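Local atomic coordinates of segregation protein (Thermus thermophilus, PDB entry 1WCV), a protein that hydrolyses ATP, binds DNA cooperatively in an ATP-dependent manner to form nucleoprotein filaments, and probably takes part in bacterial chromosome partitioning. Residues N48-L53 with L83-D88; A156-V161 with P167-L172; T177-D180 with L185-Q188. All blocks are in the same frame, centred on the assembly; numbering follows the deposited sequence.

Interaction 1. Residues N48-L53 with L83-D88; sequences NATSGL and LPATPD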
loop_
_atom_site.group_PDB
_atom_site.type_symbol
_atom_site.label_atom_id
_atom_site.label_comp_id
_atom_site.label_asym_id
_atom_site.label_seq_id
_atom_site.Cartn_x
_atom_site.Cartn_y
_atom_site.Cartn_z
ATOM N N ASN A 48 3.142 12.340 -24.933
ATOM C CA ASN A 48 2.148 12.542 -23.880
ATOM C C ASN A 48 2.768 13.091 -22.593
ATOM O O ASN A 48 2.236 14.019 -21.987
ATOM C CB ASN A 48 1.417 11.231 -23.578
ATOM C CG ASN A 48 0.662 10.700 -24.777
ATOM O OD1 ASN A 48 1.033 9.679 -25.352
ATOM N ND2 ASN A 48 -0.399 11.397 -25.164
ATOM N N ALA A 49 3.890 12.517 -22.175
ATOM C CA ALA A 49 4.556 12.977 -20.958
ATOM C C ALA A 49 5.018 14.426 -21.112
ATOM O O ALA A 49 4.846 15.246 -20.207
ATOM C CB ALA A 49 5.746 12.080 -20.640
ATOM N N THR A 50 5.606 14.734 -22.264
ATOM C CA THR A 50 6.100 16.078 -22.545
ATOM C C THR A 50 4.967 17.103 -22.494
ATOM O O THR A 50 5.105 18.183 -21.920
ATOM C CB THR A 50 6.753 16.147 -23.938
ATOM O OG1 THR A 50 7.803 15.178 -24.024
ATOM C CG2 THR A 50 7.338 17.541 -24.179
ATOM N N SER A 51 3.847 16.759 -23.113
ATOM C CA SER A 51 2.688 17.631 -23.133
ATOM C C SER A 51 2.060 17.690 -21.741
ATOM O O SER A 51 1.480 18.707 -21.346
ATOM C CB SER A 51 1.668 17.106 -24.144
ATOM O OG SER A 51 0.504 17.910 -24.150
ATOM N N GLY A 52 2.190 16.597 -20.996
ATOM C CA GLY A 52 1.620 16.550 -19.661
ATOM C C GLY A 52 2.395 17.428 -18.705
ATOM O O GLY A 52 1.954 17.707 -17.589
ATOM N N LEU A 53 3.562 17.869 -19.155
ATOM C CA LEU A 53 4.425 18.717 -18.353
ATOM C C LEU A 53 4.461 20.152 -18.879
ATOM O O LEU A 53 5.238 20.975 -18.401
ATOM C CB LEU A 53 5.830 18.120 -18.312
ATOM C CG LEU A 53 5.934 16.845 -17.464
ATOM C CD1 LEU A 53 7.334 16.264 -17.562
ATOM C CD2 LEU A 53 5.588 17.176 -16.015
ATOM N N LEU A 83 13.738 14.934 -20.839
ATOM C CA LEU A 83 14.339 14.854 -22.166
ATOM C C LEU A 83 13.078 14.644 -23.000
ATOM O O LEU A 83 12.594 13.525 -23.144
ATOM C CB LEU A 83 15.265 13.643 -22.274
ATOM C CG LEU A 83 16.395 13.762 -23.301
ATOM C CD1 LEU A 83 17.004 12.394 -23.535
ATOM C CD2 LEU A 83 15.866 14.331 -24.609
ATOM N N PRO A 84 12.512 15.735 -23.531
ATOM C CA PRO A 84 11.293 15.723 -24.339
ATOM C C PRO A 84 11.274 14.915 -25.626
ATOM O O PRO A 84 12.309 14.508 -26.154
ATOM C CB PRO A 84 11.044 17.207 -24.592
ATOM C CG PRO A 84 12.416 17.748 -24.679
ATOM C CD PRO A 84 13.106 17.085 -23.518
ATOM N N ALA A 85 10.059 14.687 -26.110
ATOM C CA ALA A 85 9.828 13.958 -27.342
ATOM C C ALA A 85 9.127 14.924 -28.283
ATOM O O ALA A 85 8.389 15.809 -27.842
ATOM C CB ALA A 85 8.948 12.740 -27.081
ATOM N N THR A 86 9.371 14.756 -29.577
ATOM C CA THR A 86 8.780 15.609 -30.602
ATOM C C THR A 86 8.251 14.719 -31.723
ATOM O O THR A 86 8.531 13.520 -31.753
ATOM C CB THR A 86 9.837 16.556 -31.209
ATOM O OG1 THR A 86 10.933 15.781 -31.716
ATOM C CG2 THR A 86 10.364 17.519 -30.162
ATOM N N PRO A 87 7.466 15.288 -32.652
ATOM C CA PRO A 87 6.943 14.475 -33.754
ATOM C C PRO A 87 8.078 14.040 -34.678
ATOM O O PRO A 87 7.854 13.472 -35.748
ATOM C CB PRO A 87 5.950 15.417 -34.434
ATOM C CG PRO A 87 6.523 16.773 -34.158
ATOM C CD PRO A 87 6.930 16.659 -32.708
ATOM N N ASP A 88 9.301 14.314 -34.239
ATOM C CA ASP A 88 10.516 13.977 -34.977
ATOM C C ASP A 88 11.012 12.597 -34.558
ATOM O O ASP A 88 11.702 11.914 -35.317
ATOM C CB ASP A 88 11.595 15.020 -34.671
ATOM C CG ASP A 88 12.891 14.765 -35.414
ATOM O OD1 ASP A 88 12.885 14.830 -36.662
ATOM O OD2 ASP A 88 13.916 14.493 -34.750
#
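The flat peptide group joining P84 to A85 is met by T50 at its N-H, and the saturated ring of P84 next to it is touched from one corner by the same threonine. No aromatic face takes part, and nearly everything passes through the two branches of T50. Its hydroxyl accepts the amide hydrogen of A85, with N 3.1 Å from OG1 and a moderately bent angle of 158° at the hydrogen. Its methyl rests against the proline, CG2 lying 3.7 Å from P84 CB, while OG1 also brushes P84 CA at 3.5 Å. With chi1 at -57°, the methyl points opposite the backbone N and OG1 sits beside that N, a rotation that turns both branches to the loop at once. The methyl of A85 approaches more loosely, CB being 4.1 Å from T50 OG1.

The buried hydroxyl has a second partner, for D42 OD2 is also hydrogen-bonded to it; with the A85 amide as donor, OG1 probably gives its own proton to this carboxylate. A valine here would probably leave the A85 amide without its acceptor and cost the D42 carboxylate this hydrogen bond.

The contact thus ties helix 48-52 to the loop that leaves strand 80-83 on its way to helix 89-96. Strand 38-42 supplies D42, which A49 and A85 also touch. From helix 18-33, T21, which binds magnesium, and I25 pack against A49, so the short helix lies between the P-loop helix and this loop.

Interaction 2. Residues A156-V161 with P167-L172; sequences ATLEEV and PRLRLL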
loop_
_atom_site.group_PDB
_atom_site.type_symbol
_atom_site.label_atom_id
_atom_site.label_comp_id
_atom_site.label_asym_id
_atom_site.label_seq_id
_atom_site.Cartn_x
_atom_site.Cartn_y
_atom_site.Cartn_z
ATOM N N ALA A 156 6.165 -11.954 -20.284
ATOM C CA ALA A 156 6.822 -12.920 -21.157
ATOM C C ALA A 156 7.822 -12.164 -22.033
ATOM O O ALA A 156 8.912 -12.656 -22.322
ATOM C CB ALA A 156 5.794 -13.641 -22.028
ATOM N N THR A 157 7.441 -10.968 -22.458
ATOM C CA THR A 157 8.316 -10.143 -23.280
ATOM C C THR A 157 9.569 -9.784 -22.471
ATOM O O THR A 157 10.686 -9.853 -22.980
ATOM C CB THR A 157 7.598 -8.848 -23.733
ATOM O OG1 THR A 157 6.634 -9.170 -24.747
ATOM C CG2 THR A 157 8.592 -7.839 -24.306
ATOM N N LEU A 158 9.381 -9.403 -21.211
ATOM C CA LEU A 158 10.513 -9.038 -20.359
ATOM C C LEU A 158 11.477 -10.209 -20.238
ATOM O O LEU A 158 12.693 -10.032 -20.250
ATOM C CB LEU A 158 10.037 -8.645 -18.960
ATOM C CG LEU A 158 9.152 -7.411 -18.795
ATOM C CD1 LEU A 158 8.908 -7.187 -17.308
ATOM C CD2 LEU A 158 9.821 -6.174 -19.411
ATOM N N GLU A 159 10.922 -11.409 -20.108
ATOM C CA GLU A 159 11.738 -12.608 -19.987
ATOM C C GLU A 159 12.591 -12.803 -21.229
ATOM O O GLU A 159 13.782 -13.110 -21.142
ATOM C CB GLU A 159 10.843 -13.836 -19.785
ATOM C CG GLU A 159 11.545 -15.174 -20.033
ATOM C CD GLU A 159 12.674 -15.450 -19.052
ATOM O OE1 GLU A 159 13.372 -16.474 -19.226
ATOM O OE2 GLU A 159 12.859 -14.649 -18.108
ATOM N N GLU A 160 11.976 -12.624 -22.390
ATOM C CA GLU A 160 12.685 -12.801 -23.646
ATOM C C GLU A 160 13.727 -11.711 -23.868
ATOM O O GLU A 160 14.811 -11.981 -24.391
ATOM C CB GLU A 160 11.672 -12.852 -24.795
ATOM C CG GLU A 160 10.609 -13.919 -24.536
ATOM C CD GLU A 160 9.542 -14.005 -25.609
ATOM O OE1 GLU A 160 9.007 -12.953 -26.016
ATOM O OE2 GLU A 160 9.225 -15.136 -26.029
ATOM N N VAL A 161 13.408 -10.485 -23.464
ATOM C CA VAL A 161 14.351 -9.392 -23.630
ATOM C C VAL A 161 15.535 -9.599 -22.696
ATOM O O VAL A 161 16.677 -9.318 -23.059
ATOM C CB VAL A 161 13.688 -8.025 -23.359
ATOM C CG1 VAL A 161 14.740 -6.914 -23.359
ATOM C CG2 VAL A 161 12.652 -7.746 -24.435
ATOM N N PRO A 167 20.501 -8.730 -19.890
ATOM C CA PRO A 167 20.578 -9.602 -18.714
ATOM C C PRO A 167 20.166 -8.963 -17.390
ATOM O O PRO A 167 19.705 -9.652 -16.486
ATOM C CB PRO A 167 22.047 -10.025 -18.696
ATOM C CG PRO A 167 22.419 -9.995 -20.143
ATOM C CD PRO A 167 21.787 -8.719 -20.611
ATOM N N ARG A 168 20.336 -7.655 -17.262
ATOM C CA ARG A 168 19.975 -7.022 -15.999
ATOM C C ARG A 168 18.529 -6.545 -15.906
ATOM O O ARG A 168 18.135 -5.935 -14.918
ATOM C CB ARG A 168 20.934 -5.869 -15.670
ATOM C CG ARG A 168 21.083 -4.814 -16.739
ATOM C CD ARG A 168 22.168 -5.188 -17.726
ATOM N NE ARG A 168 22.394 -4.127 -18.703
ATOM C CZ ARG A 168 23.206 -4.238 -19.747
ATOM N NH1 ARG A 168 23.352 -3.222 -20.585
ATOM N NH2 ARG A 168 23.870 -5.366 -19.953
ATOM N N LEU A 169 17.732 -6.844 -16.922
ATOM C CA LEU A 169 16.330 -6.439 -16.918
ATOM C C LEU A 169 15.505 -7.244 -15.912
ATOM O O LEU A 169 15.516 -8.476 -15.915
ATOM C CB LEU A 169 15.720 -6.613 -18.313
ATOM C CG LEU A 169 14.276 -6.111 -18.453
ATOM C CD1 LEU A 169 14.234 -4.605 -18.203
ATOM C CD2 LEU A 169 13.754 -6.422 -19.856
ATOM N N ARG A 170 14.783 -6.534 -15.053
ATOM C CA ARG A 170 13.938 -7.180 -14.064
ATOM C C ARG A 170 12.677 -6.364 -13.826
ATOM O O ARG A 170 12.650 -5.147 -14.008
ATOM C CB ARG A 170 14.676 -7.342 -12.735
ATOM C CG ARG A 170 15.172 -6.033 -12.146
ATOM C CD ARG A 170 15.396 -6.146 -10.646
ATOM N NE ARG A 170 16.283 -7.247 -10.277
ATOM C CZ ARG A 170 16.551 -7.598 -9.021
ATOM N NH1 ARG A 170 16.002 -6.934 -8.011
ATOM N NH2 ARG A 170 17.365 -8.616 -8.773
ATOM N N LEU A 171 11.627 -7.052 -13.414
ATOM C CA LEU A 171 10.372 -6.392 -13.122
ATOM C C LEU A 171 10.487 -5.756 -11.740
ATOM O O LEU A 171 10.841 -6.438 -10.788
ATOM C CB LEU A 171 9.257 -7.424 -13.102
ATOM C CG LEU A 171 7.886 -6.950 -12.636
ATOM C CD1 LEU A 171 7.301 -5.998 -13.676
ATOM C CD2 LEU A 171 6.997 -8.181 -12.430
ATOM N N LEU A 172 10.222 -4.454 -11.630
ATOM C CA LEU A 172 10.256 -3.818 -10.322
ATOM C C LEU A 172 8.884 -4.077 -9.711
ATOM O O LEU A 172 8.768 -4.471 -8.547
ATOM C CB LEU A 172 10.511 -2.310 -10.434
ATOM C CG LEU A 172 11.960 -1.821 -10.353
ATOM C CD1 LEU A 172 11.975 -0.293 -10.309
ATOM C CD2 LEU A 172 12.635 -2.382 -9.110
#
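L169 reaches the helix through a single methyl group, CD2, which lodges between V161 and L158. It lies 3.7 Å from V161 CG1 and 3.8 Å from the backbone O of L158, and the L158 methyl CD2 adds a contact at 4.0 Å. This is the dense part of the interface: one branch of a leucine touches two residues spaced almost one helical turn apart. L169 gets there because its CG is swung away from the backbone N, with chi1 at -175°, carrying the branched end across to the helix. L158 and L169 meet nearly at right angles, whereas V161 runs obliquely to the leucine. The other methyl of L158, CD1, spans to the leucine two residues on, with L171 CD1 4.1 Å away.

That second leucine pair is the looser end. L171 is partly exposed, and its side chain meets the helix only at L158, with CD1 the nearest atom. The outer surface differs again in character. E159 and E160 on the helix, and R168 and R170 on the other segment, are exposed and stay off the interface; E159 instead forms a salt bridge with R162 of its own helix. No hydrogen bond joins the two segments, so the cohesion is apolar.

The buried layer extends to L128 and L131 of helix 125-133 and to V137 of strand 136-142. Helix 146-164 therefore packs its apolar face on the sheet and returns the chain to the edge strand 170-177, parallel to strand 136-142. This is a beta-alpha-beta crossover, the recurring unit of the P-loop NTPase fold.

Interaction 3. Residues T177-D180 with L185-Q188; sequences TMYD and LAQQ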
loop_
_atom_site.group_PDB
_atom_site.type_symbol
_atom_site.label_atom_id
_atom_site.label_comp_id
_atom_site.label_asym_id
_atom_site.label_seq_id
_atom_site.Cartn_x
_atom_site.Cartn_y
_atom_site.Cartn_z
ATOM N N THR A 177 -3.531 1.232 -11.551
ATOM C CA THR A 177 -3.880 2.644 -11.657
ATOM C C THR A 177 -5.350 2.757 -12.032
ATOM O O THR A 177 -6.005 1.759 -12.355
ATOM C CB THR A 177 -3.047 3.367 -12.760
ATOM O OG1 THR A 177 -3.412 2.855 -14.047
ATOM C CG2 THR A 177 -1.556 3.143 -12.538
ATOM N N MET A 178 -5.868 3.981 -11.972
ATOM C CA MET A 178 -7.257 4.248 -12.321
ATOM C C MET A 178 -8.252 3.346 -11.601
ATOM O O MET A 178 -9.294 2.968 -12.141
ATOM C CB MET A 178 -7.416 4.145 -13.839
ATOM C CG MET A 178 -6.428 5.057 -14.560
ATOM S SD MET A 178 -6.641 5.159 -16.328
ATOM C CE MET A 178 -7.888 6.443 -16.428
ATOM N N TYR A 179 -7.922 3.010 -10.359
ATOM C CA TYR A 179 -8.789 2.174 -9.540
ATOM C C TYR A 179 -10.099 2.944 -9.321
ATOM O O TYR A 179 -10.104 3.980 -8.655
ATOM C CB TYR A 179 -8.087 1.913 -8.199
ATOM C CG TYR A 179 -8.843 1.044 -7.216
ATOM C CD1 TYR A 179 -8.642 -0.336 -7.165
ATOM C CD2 TYR A 179 -9.730 1.615 -6.302
ATOM C CE1 TYR A 179 -9.311 -1.130 -6.208
ATOM C CE2 TYR A 179 -10.394 0.842 -5.356
ATOM C CZ TYR A 179 -10.180 -0.528 -5.310
ATOM O OH TYR A 179 -10.825 -1.275 -4.347
ATOM N N ASP A 180 -11.199 2.436 -9.874
ATOM C CA ASP A 180 -12.508 3.093 -9.746
ATOM C C ASP A 180 -13.157 2.788 -8.403
ATOM O O ASP A 180 -13.845 1.780 -8.248
ATOM C CB ASP A 180 -13.438 2.640 -10.878
ATOM C CG ASP A 180 -14.740 3.435 -10.926
ATOM O OD1 ASP A 180 -14.942 4.301 -10.057
ATOM O OD2 ASP A 180 -15.560 3.196 -11.840
ATOM N N LEU A 185 -16.127 -3.739 -8.254
ATOM C CA LEU A 185 -15.508 -4.475 -9.357
ATOM C C LEU A 185 -14.011 -4.238 -9.318
ATOM O O LEU A 185 -13.223 -5.149 -9.551
ATOM C CB LEU A 185 -16.069 -4.016 -10.708
ATOM C CG LEU A 185 -15.412 -4.607 -11.964
ATOM C CD1 LEU A 185 -15.544 -6.120 -11.952
ATOM C CD2 LEU A 185 -16.064 -4.020 -13.219
ATOM N N ALA A 186 -13.623 -3.003 -9.016
ATOM C CA ALA A 186 -12.216 -2.650 -8.921
ATOM C C ALA A 186 -11.560 -3.566 -7.900
ATOM O O ALA A 186 -10.476 -4.082 -8.137
ATOM C CB ALA A 186 -12.066 -1.198 -8.491
ATOM N N GLN A 187 -12.227 -3.759 -6.763
ATOM C CA GLN A 187 -11.709 -4.630 -5.708
ATOM C C GLN A 187 -11.451 -6.038 -6.228
ATOM O O GLN A 187 -10.419 -6.634 -5.937
ATOM C CB GLN A 187 -12.707 -4.724 -4.541
ATOM C CG GLN A 187 -12.554 -3.655 -3.480
ATOM C CD GLN A 187 -13.626 -3.734 -2.406
ATOM O OE1 GLN A 187 -14.158 -4.808 -2.113
ATOM N NE2 GLN A 187 -13.936 -2.593 -1.801
ATOM N N GLN A 188 -12.404 -6.570 -6.986
ATOM C CA GLN A 188 -12.296 -7.922 -7.515
ATOM C C GLN A 188 -11.137 -8.088 -8.497
ATOM O O GLN A 188 -10.413 -9.082 -8.459
ATOM C CB GLN A 188 -13.618 -8.328 -8.177
ATOM C CG GLN A 188 -13.626 -9.764 -8.663
ATOM C CD GLN A 188 -13.206 -10.736 -7.577
ATOM O OE1 GLN A 188 -12.567 -11.752 -7.855
ATOM N NE2 GLN A 188 -13.567 -10.433 -6.332
#
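Y179 lays one face of its ring over the methyl of A186 in a CH-pi contact: CB is 3.7 Å from the ring centroid and only 15° off the ring normal. The methyl sits somewhat toward the rim, with CE1 the closest ring atom at 3.6 Å. This placement follows from the tyrosine torsions. CG stands opposite the backbone N (chi1 -179°), which sends the ring out to the helix, and chi2 near 93° sets it roughly perpendicular to the CA-CB-CG plane. The same A186 methyl also meets the backbone O of D180, 3.5 Å from CB and roughly at a right angle to the direction of the ring.

The loop of 177-180 leaves the end of strand 170-177, at one edge of the P-loop NTPase sheet, and leads into helix 185-197. Backbone bonds from Y179 to I206 and R208 pair this loop with the chain carrying P207, a residue that binds ATP and ADP.

Beyond the ring, the hydroxyl passes close to Q187, OH lying 3.1 Å from CG. Q187 is extended beyond CG, and its amide is nearly coplanar with the ring. The polar ends, however, look to the second subunit: Y179 OH is hydrogen-bonded to H233 ND1 of that subunit, whose R237 makes a cation-pi contact with the ring, and Q187 OE1 has a weak bond to R236 there. Closer to home, the D180 carboxylate forms a salt bridge with R182, and the hydroxyl of T183 accepts the A186 amide.

In the fold
The three contacts follow one another along the chain without interleaving, and none touches another. Interactions 1 and 2 have centres 26 Å apart and lie on opposite sides of the chain's centre; interaction 3 is centred 29 Å from interaction 1 and 26 Å from interaction 2. One parallel-rich sheet relates them. Interaction 1 belongs to the side of strands 80-83 and 38-42, whereas interactions 2 and 3 sit toward the two ends of edge strand 170-177, the first packing it on helix 146-164 and the second leading into helix 185-197. Apolar packing at interaction 2 thus contrasts with interactions 1 and 3, which lie nearer nucleotide-site residues, the last also meeting the second subunit.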